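Local coordinates for Lmo0135 protein (Listeria monocytogenes EGD-e, PDB 5ISU) that probably binds peptides outside the cell membrane and passes them to an ABC transporter for uptake, at residues A[52-57]-A[197-202]; A[222-225]-A[231-234]; A[322-327]-A[365-370]; A[410-415]-A[419-424]. All coordinates share one frame; numbering follows the deposited sequence.

Contact 1 (A[52-57]-A[197-202]); sequences LFWEVD and NDYFDG
Trp-54 reaches across to Tyr-199 and Phe-200, joining two loops of a family 5 solute-binding fold: one leads from helix 39-48 to strand 63-68, the other follows strand 190-195 of the four-stranded sheet. The backbones stay well apart, with the closest CA atoms, those of Trp-54 and Asp-201, separated by 12.0 Å, and three aromatic side chains span the gap. Tyr-199 opens a type I beta turn that ends at Gly-202, whose N returns a hydrogen bond to Tyr-199 O. The phenol of Tyr-199 is carried forward by CG lying opposite the backbone N (chi1 176°), and its OH arrives at the edge of the indole, in the ring plane, 3.4 Å from Trp-54 CH2. That oxygen is hydrogen-bonded to Asp-494 OD2, which fixes the hydroxyl beside the carbon edge of the tryptophan. The same indole makes a cation-pi contact with Arg-493. Next in the turn, Phe-200 has CG between its backbone N and carbonyl carbon (chi1 79°) and presents its CZ edge to the indole, Phe-200 CZ 3.8 Å from Trp-54 CZ2, the two side chains running past each other in opposite directions. Asp-201 takes little part across the contact, but it packs on the aromatic pair: its N lies 3.7 Å above the plane of the Tyr-199 ring, its CB 3.6 Å above that of Phe-200, each offset toward the rim. Its OD2 forms a salt bridge with Lys-497. Gly-202 closes the turn, and its O lies in the plane of the Tyr-199 ring at the edge.

Contact 2 (A[222-225]-A[231-234]); sequences LALQ and LKSI
Leu-224, near the end of helix 217-225, packs on Lys-232 of strand 231-233 and the nearby Ile-234; a short five-residue loop joins helix to strand in this solute-binding fold. The apolar contact rests on CD2 and CB of the leucine. CD2 lies 4.0 Å from Lys-232 CD, with Leu-224 CB nearly as close to the same carbon, so the leucine touches the aliphatic middle of the lysine rather than its amine. CD2 also meets Ile-234 CD1 at 4.4 Å, while CD1 approaches the backbone at Leu-231 N. The leucine and lysine chains run at a slant to each other. Polar bonds hold the far end of the lysine. Its chain bends at both chi3 (-65°) and chi4 (-63°), curling the amine back to Ser-233 O at 2.9 Å, close to the C=O direction (155°) though tilted from the carbonyl plane. A second bond, to Asn-221 OD1, ties the ammonium to the helix, which would favour a charged amine despite the buried position of the residue. Beyond the pair, strand 231-233 runs antiparallel to strand 462-475; Ala-473 of that strand touches both Leu-224 and Ile-234, and Leu-231 points away from the helix and its side chain touches Leu-474 and Phe-492.

Contact 3 (A[322-327]-A[365-370]); sequences QDIAKA and KEIGVT
Ile-324 and Ile-367 meet obliquely, methyl against methyl: CG2 of the first comes to 3.8 Å from CG2 of the second. Ala-327, one turn further along helix 324-334, sets its CB against that same methyl of Ile-367, also at 3.8 Å, so Ile-367 CG2 is shared by two residues on one face of the helix. Ile-367 holds CG1 between its backbone N and carbonyl carbon (chi1 66°), which leaves CG2 beside the N and facing the helix. Glu-366 is turned differently. Its extended chain crosses Ile-324 at about a right angle, bringing the carboxylate up against the CD1 methyl, with OE2 3.5 Å from Ile-324 CD1; this is a van der Waals touch at the exposed margin of the contact. The glutamate and Ile-367 belong to a type I turn from Lys-365 to Gly-368, and a Schellman motif there ends helix 351-365: Gly-368, at positive phi, is its C-prime residue, with Gly-368 N hydrogen-bonded to Lys-365 O and Val-369 N to Tyr-364 O. The facing helix is started by an N-cap. Asp-323 OD1 accepts from Lys-326 N at 3.0 Å, the N-H pointing fairly straight (160°) but arriving from above the carboxylate plane. Ala-327 also touches Tyr-281 of helix 273-281, and Ile-367 rests on Ala-282 in the following loop.

Contact 4 (A[410-415]-A[419-424]); sequences KSLYLS and YNYSNY
Asn-420, its CG swung opposite the backbone N (chi1 -176°), carries its amide to Leu-414 O, while Leu-412, with CG beside its own N (chi1 -65°), lays CD2 against Tyr-419. Both segments belong to the irregular loop between strand 395-400 and helix 427-438. Asn-420 is the centre of an inverse gamma turn and the first residue of a type I beta turn ending at Asn-423. Its amide is gripped three times: ND2 donates to Leu-414 O at 2.7 Å, from above the carbonyl plane, and to Tyr-424 O at 3.1 Å, while OD1 accepts from Tyr-424 N at 3.2 Å. Together they fix the amide's rotation; the first crosses to 410-415, and the two to Tyr-424 brace its own segment. Nearer the start of both segments, Tyr-419 N gives a weak hydrogen bond to Ser-411 O, Leu-412 CA points its hydrogen at Tyr-419 O, and Asn-420 CA at Leu-412 O. Tyr-424 OH is hydrogen-bonded to Asp-459 and Asn-426, and Tyr-413 OH to Tyr-400. Leu-412 CD2 packs 3.8 Å from Tyr-419 CB and also touches Tyr-421, whose ring carries Tyr-419 O 3.4 Å above one face, offset toward the rim.

The four contacts follow one another along the chain, and none touches another. Contacts 1 and 3 are the most widely separated, their centres 52 Å apart on opposite sides of the chain's centre; contacts 1 and 2, like 3 and 4, are 27 Å apart between centres. Contact 1 joins loops beside the two smaller sheets, while contact 2 packs a helix on strand 231-233 of the large mixed sheet. Contact 3 brackets strand 341-347, its second segment leading into strand 370-376 of that sheet, and contact 4 follows strand 395-400. Contacts 2, 3 and 4 thus lie on or next to chain segments that build this sheet, and the four secure separate parts of the fold rather than one shared site.

Contact 1 (A[52-57]-A[197-202])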
loop_
_atom_site.group_PDB
_atom_site.type_symbol
_atom_site.label_atom_id
_atom_site.label_comp_id
_atom_site.label_asym_id
_atom_site.label_seq_id
_atom_site.Cartn_x
_atom_site.Cartn_y
_atom_site.Cartn_z
ATOM N N LEU A 52 13.711 10.841 -0.714
ATOM C CA LEU A 52 13.972 12.204 -1.192
ATOM C C LEU A 52 12.880 13.119 -0.632
ATOM O O LEU A 52 13.158 14.225 -0.170
ATOM C CB LEU A 52 13.982 12.273 -2.713
ATOM C CG LEU A 52 15.082 11.464 -3.401
ATOM C CD1 LEU A 52 14.870 11.454 -4.908
ATOM C CD2 LEU A 52 16.458 12.003 -3.049
ATOM N N PHE A 53 11.640 12.633 -0.691
ATOM C CA PHE A 53 10.469 13.347 -0.194
ATOM C C PHE A 53 9.616 12.366 0.580
ATOM O O PHE A 53 9.651 11.166 0.302
ATOM C CB PHE A 53 9.650 13.901 -1.348
ATOM C CG PHE A 53 10.392 14.891 -2.196
ATOM C CD1 PHE A 53 11.179 14.460 -3.244
ATOM C CD2 PHE A 53 10.300 16.252 -1.937
ATOM C CE1 PHE A 53 11.862 15.371 -4.037
ATOM C CE2 PHE A 53 10.977 17.168 -2.712
ATOM C CZ PHE A 53 11.763 16.730 -3.774
ATOM N N TRP A 54 8.861 12.867 1.554
ATOM C CA TRP A 54 7.977 12.014 2.321
ATOM C C TRP A 54 6.706 11.791 1.497
ATOM O O TRP A 54 6.046 12.732 1.127
ATOM C CB TRP A 54 7.623 12.645 3.674
ATOM C CG TRP A 54 8.783 12.924 4.578
ATOM C CD1 TRP A 54 9.268 14.142 4.921
ATOM C CD2 TRP A 54 9.608 11.961 5.248
ATOM N NE1 TRP A 54 10.327 14.010 5.782
ATOM C CE2 TRP A 54 10.561 12.678 5.993
ATOM C CE3 TRP A 54 9.625 10.571 5.295
ATOM C CZ2 TRP A 54 11.526 12.049 6.782
ATOM C CZ3 TRP A 54 10.595 9.931 6.081
ATOM C CH2 TRP A 54 11.533 10.668 6.799
ATOM N N GLU A 55 6.394 10.532 1.216
ATOM C CA GLU A 55 5.231 10.139 0.410
ATOM C C GLU A 55 3.889 10.627 0.942
ATOM O O GLU A 55 3.086 11.168 0.193
ATOM C CB GLU A 55 5.190 8.592 0.287
ATOM C CG GLU A 55 3.922 8.018 -0.355
ATOM C CD GLU A 55 3.976 6.510 -0.588
ATOM O OE1 GLU A 55 4.903 5.856 -0.081
ATOM O OE2 GLU A 55 3.070 5.977 -1.280
ATOM N N VAL A 56 3.654 10.427 2.237
ATOM C CA VAL A 56 2.369 10.774 2.853
ATOM C C VAL A 56 1.914 12.219 2.573
ATOM O O VAL A 56 0.735 12.444 2.410
ATOM C CB VAL A 56 2.375 10.425 4.367
ATOM C CG1 VAL A 56 3.198 11.429 5.159
ATOM C CG2 VAL A 56 0.968 10.345 4.916
ATOM N N ASP A 57 2.834 13.177 2.458
ATOM C CA ASP A 57 2.455 14.592 2.175
ATOM C C ASP A 57 3.293 15.302 1.101
ATOM O O ASP A 57 3.093 16.492 0.845
ATOM C CB ASP A 57 2.509 15.419 3.468
ATOM C CG ASP A 57 3.890 15.387 4.136
ATOM O OD1 ASP A 57 4.867 14.900 3.515
ATOM O OD2 ASP A 57 3.991 15.844 5.295
ATOM N N ASN A 197 23.000 10.101 14.973
ATOM C CA ASN A 197 23.069 11.489 15.459
ATOM C C ASN A 197 23.041 12.557 14.393
ATOM O O ASN A 197 22.517 13.635 14.635
ATOM C CB ASN A 197 24.292 11.694 16.367
ATOM C CG ASN A 197 24.169 10.934 17.670
ATOM O OD1 ASN A 197 23.069 10.614 18.108
ATOM N ND2 ASN A 197 25.293 10.655 18.301
ATOM N N ASP A 198 23.576 12.261 13.212
ATOM C CA ASP A 198 23.596 13.255 12.126
ATOM C C ASP A 198 22.405 13.131 11.172
ATOM O O ASP A 198 22.478 13.576 10.031
ATOM C CB ASP A 198 24.913 13.150 11.367
ATOM C CG ASP A 198 26.115 13.363 12.268
ATOM O OD1 ASP A 198 26.094 14.305 13.088
ATOM O OD2 ASP A 198 27.092 12.597 12.137
ATOM N N TYR A 199 21.331 12.495 11.634
ATOM C CA TYR A 199 20.097 12.373 10.843
ATOM C C TYR A 199 19.688 13.771 10.388
ATOM O O TYR A 199 19.641 14.701 11.192
ATOM C CB TYR A 199 19.006 11.725 11.684
ATOM C CG TYR A 199 17.670 11.640 10.997
ATOM C CD1 TYR A 199 17.527 10.928 9.810
ATOM C CD2 TYR A 199 16.537 12.224 11.555
ATOM C CE1 TYR A 199 16.298 10.844 9.180
ATOM C CE2 TYR A 199 15.308 12.106 10.952
ATOM C CZ TYR A 199 15.194 11.415 9.746
ATOM O OH TYR A 199 13.966 11.318 9.116
ATOM N N PHE A 200 19.372 13.917 9.109
ATOM C CA PHE A 200 19.109 15.255 8.554
ATOM C C PHE A 200 18.009 16.063 9.252
ATOM O O PHE A 200 18.086 17.279 9.292
ATOM C CB PHE A 200 18.781 15.186 7.056
ATOM C CG PHE A 200 17.378 14.758 6.770
ATOM C CD1 PHE A 200 17.051 13.422 6.646
ATOM C CD2 PHE A 200 16.366 15.707 6.655
ATOM C CE1 PHE A 200 15.741 13.036 6.413
ATOM C CE2 PHE A 200 15.052 15.331 6.416
ATOM C CZ PHE A 200 14.744 13.993 6.299
ATOM N N ASP A 201 16.987 15.414 9.778
ATOM C CA ASP A 201 15.876 16.191 10.321
ATOM C C ASP A 201 16.010 16.502 11.814
ATOM O O ASP A 201 15.079 17.064 12.406
ATOM C CB ASP A 201 14.530 15.495 10.043
ATOM C CG ASP A 201 13.379 16.482 9.911
ATOM O OD1 ASP A 201 13.589 17.547 9.293
ATOM O OD2 ASP A 201 12.263 16.185 10.381
ATOM N N GLY A 202 17.155 16.146 12.406
ATOM C CA GLY A 202 17.420 16.408 13.807
ATOM C C GLY A 202 17.747 15.128 14.534
ATOM O O GLY A 202 17.217 14.061 14.224
#

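Contact 2 (A[222-225]-A[231-234])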
loop_
_atom_site.group_PDB
_atom_site.type_symbol
_atom_site.label_atom_id
_atom_site.label_comp_id
_atom_site.label_asym_id
_atom_site.label_seq_id
_atom_site.Cartn_x
_atom_site.Cartn_y
_atom_site.Cartn_z
ATOM N N LEU A 222 -0.363 -9.437 25.217
ATOM C CA LEU A 222 0.042 -9.615 26.603
ATOM C C LEU A 222 1.448 -8.980 26.820
ATOM O O LEU A 222 1.697 -8.315 27.844
ATOM C CB LEU A 222 0.060 -11.086 26.982
ATOM C CG LEU A 222 0.397 -11.319 28.441
ATOM C CD1 LEU A 222 -0.604 -10.591 29.334
ATOM C CD2 LEU A 222 0.443 -12.810 28.736
ATOM N N ALA A 223 2.348 -9.172 25.848
ATOM C CA ALA A 223 3.696 -8.590 25.937
ATOM C C ALA A 223 3.592 -7.057 26.021
ATOM O O ALA A 223 4.336 -6.408 26.763
ATOM C CB ALA A 223 4.557 -9.016 24.749
ATOM N N LEU A 224 2.641 -6.508 25.280
ATOM C CA LEU A 224 2.383 -5.085 25.274
ATOM C C LEU A 224 1.893 -4.615 26.645
ATOM O O LEU A 224 2.335 -3.596 27.153
ATOM C CB LEU A 224 1.342 -4.740 24.188
ATOM C CG LEU A 224 0.806 -3.309 24.205
ATOM C CD1 LEU A 224 1.927 -2.331 23.873
ATOM C CD2 LEU A 224 -0.362 -3.185 23.240
ATOM N N GLN A 225 0.959 -5.361 27.213
ATOM C CA GLN A 225 0.418 -5.067 28.534
ATOM C C GLN A 225 1.507 -5.073 29.608
ATOM O O GLN A 225 1.523 -4.189 30.480
ATOM C CB GLN A 225 -0.663 -6.090 28.888
ATOM C CG GLN A 225 -1.181 -6.010 30.315
ATOM C CD GLN A 225 -2.184 -7.112 30.630
ATOM O OE1 GLN A 225 -2.837 -7.665 29.736
ATOM N NE2 GLN A 225 -2.322 -7.422 31.904
ATOM N N LEU A 231 5.004 -0.707 21.273
ATOM C CA LEU A 231 4.256 -0.240 20.111
ATOM C C LEU A 231 3.991 -1.367 19.125
ATOM O O LEU A 231 4.863 -2.171 18.856
ATOM C CB LEU A 231 5.069 0.863 19.372
ATOM C CG LEU A 231 4.605 1.252 17.940
ATOM C CD1 LEU A 231 3.186 1.798 17.939
ATOM C CD2 LEU A 231 5.558 2.252 17.290
ATOM N N LYS A 232 2.774 -1.429 18.614
ATOM C CA LYS A 232 2.413 -2.441 17.627
ATOM C C LYS A 232 1.063 -2.134 17.015
ATOM O O LYS A 232 0.281 -1.335 17.542
ATOM C CB LYS A 232 2.307 -3.834 18.279
ATOM C CG LYS A 232 1.162 -3.934 19.292
ATOM C CD LYS A 232 1.199 -5.189 20.144
ATOM C CE LYS A 232 1.003 -6.453 19.336
ATOM N NZ LYS A 232 -0.328 -6.531 18.672
ATOM N N SER A 233 0.790 -2.830 15.925
ATOM C CA SER A 233 -0.493 -2.801 15.258
ATOM C C SER A 233 -1.458 -3.732 16.004
ATOM O O SER A 233 -1.058 -4.780 16.508
ATOM C CB SER A 233 -0.334 -3.286 13.829
ATOM O OG SER A 233 0.574 -2.434 13.141
ATOM N N ILE A 234 -2.728 -3.338 16.042
ATOM C CA ILE A 234 -3.786 -4.062 16.718
ATOM C C ILE A 234 -4.896 -4.384 15.717
ATOM O O ILE A 234 -5.190 -3.583 14.842
ATOM C CB ILE A 234 -4.407 -3.181 17.844
ATOM C CG1 ILE A 234 -3.333 -2.646 18.788
ATOM C CG2 ILE A 234 -5.469 -3.937 18.634
ATOM C CD1 ILE A 234 -2.467 -3.710 19.432
#

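Contact 3 (A[322-327]-A[365-370])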
loop_
_atom_site.group_PDB
_atom_site.type_symbol
_atom_site.label_atom_id
_atom_site.label_comp_id
_atom_site.label_asym_id
_atom_site.label_seq_id
_atom_site.Cartn_x
_atom_site.Cartn_y
_atom_site.Cartn_z
ATOM N N GLN A 322 -28.454 0.073 -1.444
ATOM C CA GLN A 322 -29.342 -1.087 -1.246
ATOM C C GLN A 322 -30.783 -0.899 -1.726
ATOM O O GLN A 322 -31.475 0.021 -1.296
ATOM C CB GLN A 322 -29.336 -1.556 0.209
ATOM C CG GLN A 322 -29.758 -3.009 0.395
ATOM C CD GLN A 322 -29.750 -3.436 1.861
ATOM O OE1 GLN A 322 -30.402 -2.822 2.704
ATOM N NE2 GLN A 322 -29.023 -4.506 2.164
ATOM N N ASP A 323 -31.183 -1.771 -2.656
ATOM C CA ASP A 323 -32.536 -1.817 -3.217
ATOM C C ASP A 323 -32.773 -3.275 -3.622
ATOM O O ASP A 323 -32.491 -3.693 -4.753
ATOM C CB ASP A 323 -32.671 -0.864 -4.402
ATOM C CG ASP A 323 -34.116 -0.653 -4.838
ATOM O OD1 ASP A 323 -35.003 -1.507 -4.569
ATOM O OD2 ASP A 323 -34.360 0.392 -5.476
ATOM N N ILE A 324 -33.241 -4.055 -2.660
ATOM C CA ILE A 324 -33.512 -5.472 -2.873
ATOM C C ILE A 324 -34.597 -5.681 -3.937
ATOM O O ILE A 324 -34.490 -6.603 -4.757
ATOM C CB ILE A 324 -33.817 -6.166 -1.523
ATOM C CG1 ILE A 324 -32.517 -6.219 -0.696
ATOM C CG2 ILE A 324 -34.363 -7.574 -1.728
ATOM C CD1 ILE A 324 -32.699 -6.589 0.763
ATOM N N ALA A 325 -35.609 -4.815 -3.961
ATOM C CA ALA A 325 -36.672 -4.943 -4.972
ATOM C C ALA A 325 -36.100 -4.766 -6.388
ATOM O O ALA A 325 -36.413 -5.550 -7.297
ATOM C CB ALA A 325 -37.806 -3.957 -4.713
ATOM N N LYS A 326 -35.249 -3.756 -6.567
ATOM C CA LYS A 326 -34.636 -3.512 -7.874
ATOM C C LYS A 326 -33.654 -4.623 -8.206
ATOM O O LYS A 326 -33.491 -4.980 -9.372
ATOM C CB LYS A 326 -33.932 -2.162 -7.927
ATOM C CG LYS A 326 -33.406 -1.824 -9.311
ATOM C CD LYS A 326 -32.802 -0.435 -9.356
ATOM C CE LYS A 326 -32.417 -0.054 -10.778
ATOM N NZ LYS A 326 -31.809 1.307 -10.850
ATOM N N ALA A 327 -33.003 -5.167 -7.180
ATOM C CA ALA A 327 -32.076 -6.272 -7.375
ATOM C C ALA A 327 -32.810 -7.473 -7.936
ATOM O O ALA A 327 -32.282 -8.154 -8.810
ATOM C CB ALA A 327 -31.387 -6.650 -6.078
ATOM N N LYS A 365 -29.193 -14.696 -0.892
ATOM C CA LYS A 365 -30.332 -15.587 -0.663
ATOM C C LYS A 365 -31.643 -14.828 -0.833
ATOM O O LYS A 365 -32.547 -15.303 -1.522
ATOM C CB LYS A 365 -30.322 -16.215 0.736
ATOM C CG LYS A 365 -29.497 -17.482 0.881
ATOM C CD LYS A 365 -29.781 -18.165 2.218
ATOM C CE LYS A 365 -29.004 -19.470 2.355
ATOM N NZ LYS A 365 -29.291 -20.176 3.636
ATOM N N GLU A 366 -31.717 -13.638 -0.235
ATOM C CA GLU A 366 -32.932 -12.822 -0.271
ATOM C C GLU A 366 -33.336 -12.331 -1.677
ATOM O O GLU A 366 -34.496 -11.969 -1.888
ATOM C CB GLU A 366 -32.823 -11.650 0.710
ATOM C CG GLU A 366 -34.168 -10.993 1.011
ATOM C CD GLU A 366 -34.093 -9.917 2.075
ATOM O OE1 GLU A 366 -35.164 -9.392 2.459
ATOM O OE2 GLU A 366 -32.977 -9.594 2.530
ATOM N N ILE A 367 -32.402 -12.315 -2.632
ATOM C CA ILE A 367 -32.752 -11.931 -4.019
ATOM C C ILE A 367 -32.842 -13.162 -4.943
ATOM O O ILE A 367 -32.775 -13.030 -6.162
ATOM C CB ILE A 367 -31.814 -10.843 -4.637
ATOM C CG1 ILE A 367 -30.378 -11.350 -4.841
ATOM C CG2 ILE A 367 -31.830 -9.592 -3.778
ATOM C CD1 ILE A 367 -29.544 -10.470 -5.758
ATOM N N GLY A 368 -32.992 -14.348 -4.351
ATOM C CA GLY A 368 -33.127 -15.596 -5.105
ATOM C C GLY A 368 -31.849 -16.188 -5.677
ATOM O O GLY A 368 -31.920 -17.060 -6.553
ATOM N N VAL A 369 -30.688 -15.741 -5.187
ATOM C CA VAL A 369 -29.382 -16.240 -5.671
ATOM C C VAL A 369 -28.692 -17.053 -4.572
ATOM O O VAL A 369 -28.567 -16.579 -3.452
ATOM C CB VAL A 369 -28.452 -15.073 -6.108
ATOM C CG1 VAL A 369 -27.069 -15.588 -6.519
ATOM C CG2 VAL A 369 -29.089 -14.269 -7.233
ATOM N N THR A 370 -28.240 -18.267 -4.903
ATOM C CA THR A 370 -27.564 -19.146 -3.938
ATOM C C THR A 370 -26.050 -18.960 -4.026
ATOM O O THR A 370 -25.463 -19.123 -5.101
ATOM C CB THR A 370 -27.901 -20.633 -4.185
ATOM O OG1 THR A 370 -29.321 -20.804 -4.215
ATOM C CG2 THR A 370 -27.305 -21.527 -3.091
#

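Contact 4 (A[410-415]-A[419-424])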
loop_
_atom_site.group_PDB
_atom_site.type_symbol
_atom_site.label_atom_id
_atom_site.label_comp_id
_atom_site.label_asym_id
_atom_site.label_seq_id
_atom_site.Cartn_x
_atom_site.Cartn_y
_atom_site.Cartn_z
ATOM N N LYS A 410 -3.543 0.706 -13.061
ATOM C CA LYS A 410 -3.689 0.034 -14.374
ATOM C C LYS A 410 -3.584 -1.485 -14.352
ATOM O O LYS A 410 -4.334 -2.164 -15.059
ATOM C CB LYS A 410 -2.609 0.507 -15.348
ATOM C CG LYS A 410 -2.799 1.898 -15.905
ATOM C CD LYS A 410 -1.782 2.232 -16.997
ATOM C CE LYS A 410 -0.344 2.101 -16.515
ATOM N NZ LYS A 410 0.576 2.825 -17.437
ATOM N N SER A 411 -2.625 -1.999 -13.572
ATOM C CA SER A 411 -2.340 -3.439 -13.469
ATOM C C SER A 411 -3.493 -4.264 -12.852
ATOM O O SER A 411 -3.450 -5.500 -12.824
ATOM C CB SER A 411 -1.035 -3.653 -12.683
ATOM O OG SER A 411 -1.123 -3.094 -11.368
ATOM N N LEU A 412 -4.515 -3.565 -12.359
ATOM C CA LEU A 412 -5.708 -4.195 -11.786
ATOM C C LEU A 412 -6.914 -4.073 -12.714
ATOM O O LEU A 412 -7.942 -4.708 -12.464
ATOM C CB LEU A 412 -6.072 -3.524 -10.456
ATOM C CG LEU A 412 -5.089 -3.658 -9.297
ATOM C CD1 LEU A 412 -5.126 -2.422 -8.415
ATOM C CD2 LEU A 412 -5.366 -4.919 -8.498
ATOM N N TYR A 413 -6.818 -3.242 -13.752
ATOM C CA TYR A 413 -7.986 -3.031 -14.657
ATOM C C TYR A 413 -7.762 -3.116 -16.178
ATOM O O TYR A 413 -8.748 -3.112 -16.934
ATOM C CB TYR A 413 -8.675 -1.710 -14.283
ATOM C CG TYR A 413 -9.132 -1.734 -12.856
ATOM C CD1 TYR A 413 -10.241 -2.477 -12.498
ATOM C CD2 TYR A 413 -8.428 -1.078 -11.857
ATOM C CE1 TYR A 413 -10.669 -2.558 -11.190
ATOM C CE2 TYR A 413 -8.845 -1.147 -10.526
ATOM C CZ TYR A 413 -9.975 -1.888 -10.204
ATOM O OH TYR A 413 -10.437 -2.002 -8.916
ATOM N N LEU A 414 -6.506 -3.177 -16.635
ATOM C CA LEU A 414 -6.242 -3.330 -18.092
ATOM C C LEU A 414 -6.611 -4.751 -18.514
ATOM O O LEU A 414 -6.493 -5.685 -17.719
ATOM C CB LEU A 414 -4.771 -3.047 -18.456
ATOM C CG LEU A 414 -4.251 -1.605 -18.338
ATOM C CD1 LEU A 414 -2.730 -1.568 -18.441
ATOM C CD2 LEU A 414 -4.880 -0.703 -19.393
ATOM N N SER A 415 -7.047 -4.915 -19.758
ATOM C CA SER A 415 -7.437 -6.243 -20.273
ATOM C C SER A 415 -6.374 -7.311 -20.056
ATOM O O SER A 415 -6.691 -8.424 -19.643
ATOM C CB SER A 415 -7.758 -6.181 -21.774
ATOM O OG SER A 415 -8.861 -5.338 -22.031
ATOM N N TYR A 419 -3.144 -8.554 -12.496
ATOM C CA TYR A 419 -3.971 -8.443 -11.284
ATOM C C TYR A 419 -5.424 -8.024 -11.589
ATOM O O TYR A 419 -6.118 -7.537 -10.714
ATOM C CB TYR A 419 -3.298 -7.529 -10.244
ATOM C CG TYR A 419 -1.821 -7.833 -10.038
ATOM C CD1 TYR A 419 -1.406 -9.020 -9.420
ATOM C CD2 TYR A 419 -0.837 -6.927 -10.442
ATOM C CE1 TYR A 419 -0.054 -9.299 -9.238
ATOM C CE2 TYR A 419 0.518 -7.196 -10.256
ATOM C CZ TYR A 419 0.906 -8.382 -9.654
ATOM O OH TYR A 419 2.245 -8.658 -9.458
ATOM N N ASN A 420 -5.879 -8.243 -12.826
ATOM C CA ASN A 420 -7.263 -7.938 -13.238
ATOM C C ASN A 420 -8.113 -9.135 -12.791
ATOM O O ASN A 420 -8.465 -10.010 -13.597
ATOM C CB ASN A 420 -7.309 -7.741 -14.765
ATOM C CG ASN A 420 -8.687 -7.330 -15.303
ATOM O OD1 ASN A 420 -9.729 -7.506 -14.666
ATOM N ND2 ASN A 420 -8.684 -6.797 -16.526
ATOM N N TYR A 421 -8.440 -9.160 -11.502
ATOM C CA TYR A 421 -9.194 -10.283 -10.886
ATOM C C TYR A 421 -10.588 -10.528 -11.470
ATOM O O TYR A 421 -11.070 -11.671 -11.506
ATOM C CB TYR A 421 -9.268 -10.112 -9.351
ATOM C CG TYR A 421 -7.884 -10.064 -8.691
ATOM C CD1 TYR A 421 -7.010 -11.148 -8.794
ATOM C CD2 TYR A 421 -7.459 -8.954 -7.956
ATOM C CE1 TYR A 421 -5.754 -11.127 -8.210
ATOM C CE2 TYR A 421 -6.201 -8.928 -7.362
ATOM C CZ TYR A 421 -5.355 -10.022 -7.493
ATOM O OH TYR A 421 -4.111 -10.028 -6.919
ATOM N N SER A 422 -11.212 -9.457 -11.948
ATOM C CA SER A 422 -12.533 -9.530 -12.535
ATOM C C SER A 422 -12.497 -10.041 -13.996
ATOM O O SER A 422 -13.529 -10.430 -14.527
ATOM C CB SER A 422 -13.198 -8.154 -12.472
ATOM O OG SER A 422 -13.261 -7.653 -11.136
ATOM N N ASN A 423 -11.315 -10.039 -14.621
ATOM C CA ASN A 423 -11.129 -10.472 -16.024
ATOM C C ASN A 423 -12.001 -9.641 -16.993
ATOM O O ASN A 423 -12.503 -10.151 -18.005
ATOM C CB ASN A 423 -11.383 -11.980 -16.184
ATOM C CG ASN A 423 -10.446 -12.822 -15.341
ATOM O OD1 ASN A 423 -9.242 -12.797 -15.535
ATOM N ND2 ASN A 423 -11.007 -13.604 -14.416
ATOM N N TYR A 424 -12.128 -8.354 -16.667
ATOM C CA TYR A 424 -12.905 -7.372 -17.432
ATOM C C TYR A 424 -12.109 -6.859 -18.634
ATOM O O TYR A 424 -11.032 -6.287 -18.478
ATOM C CB TYR A 424 -13.268 -6.227 -16.486
ATOM C CG TYR A 424 -13.959 -5.014 -17.068
ATOM C CD1 TYR A 424 -15.285 -5.073 -17.496
ATOM C CD2 TYR A 424 -13.320 -3.779 -17.094
ATOM C CE1 TYR A 424 -15.928 -3.946 -17.977
ATOM C CE2 TYR A 424 -13.959 -2.653 -17.579
ATOM C CZ TYR A 424 -15.258 -2.739 -18.013
ATOM O OH TYR A 424 -15.888 -1.616 -18.494
#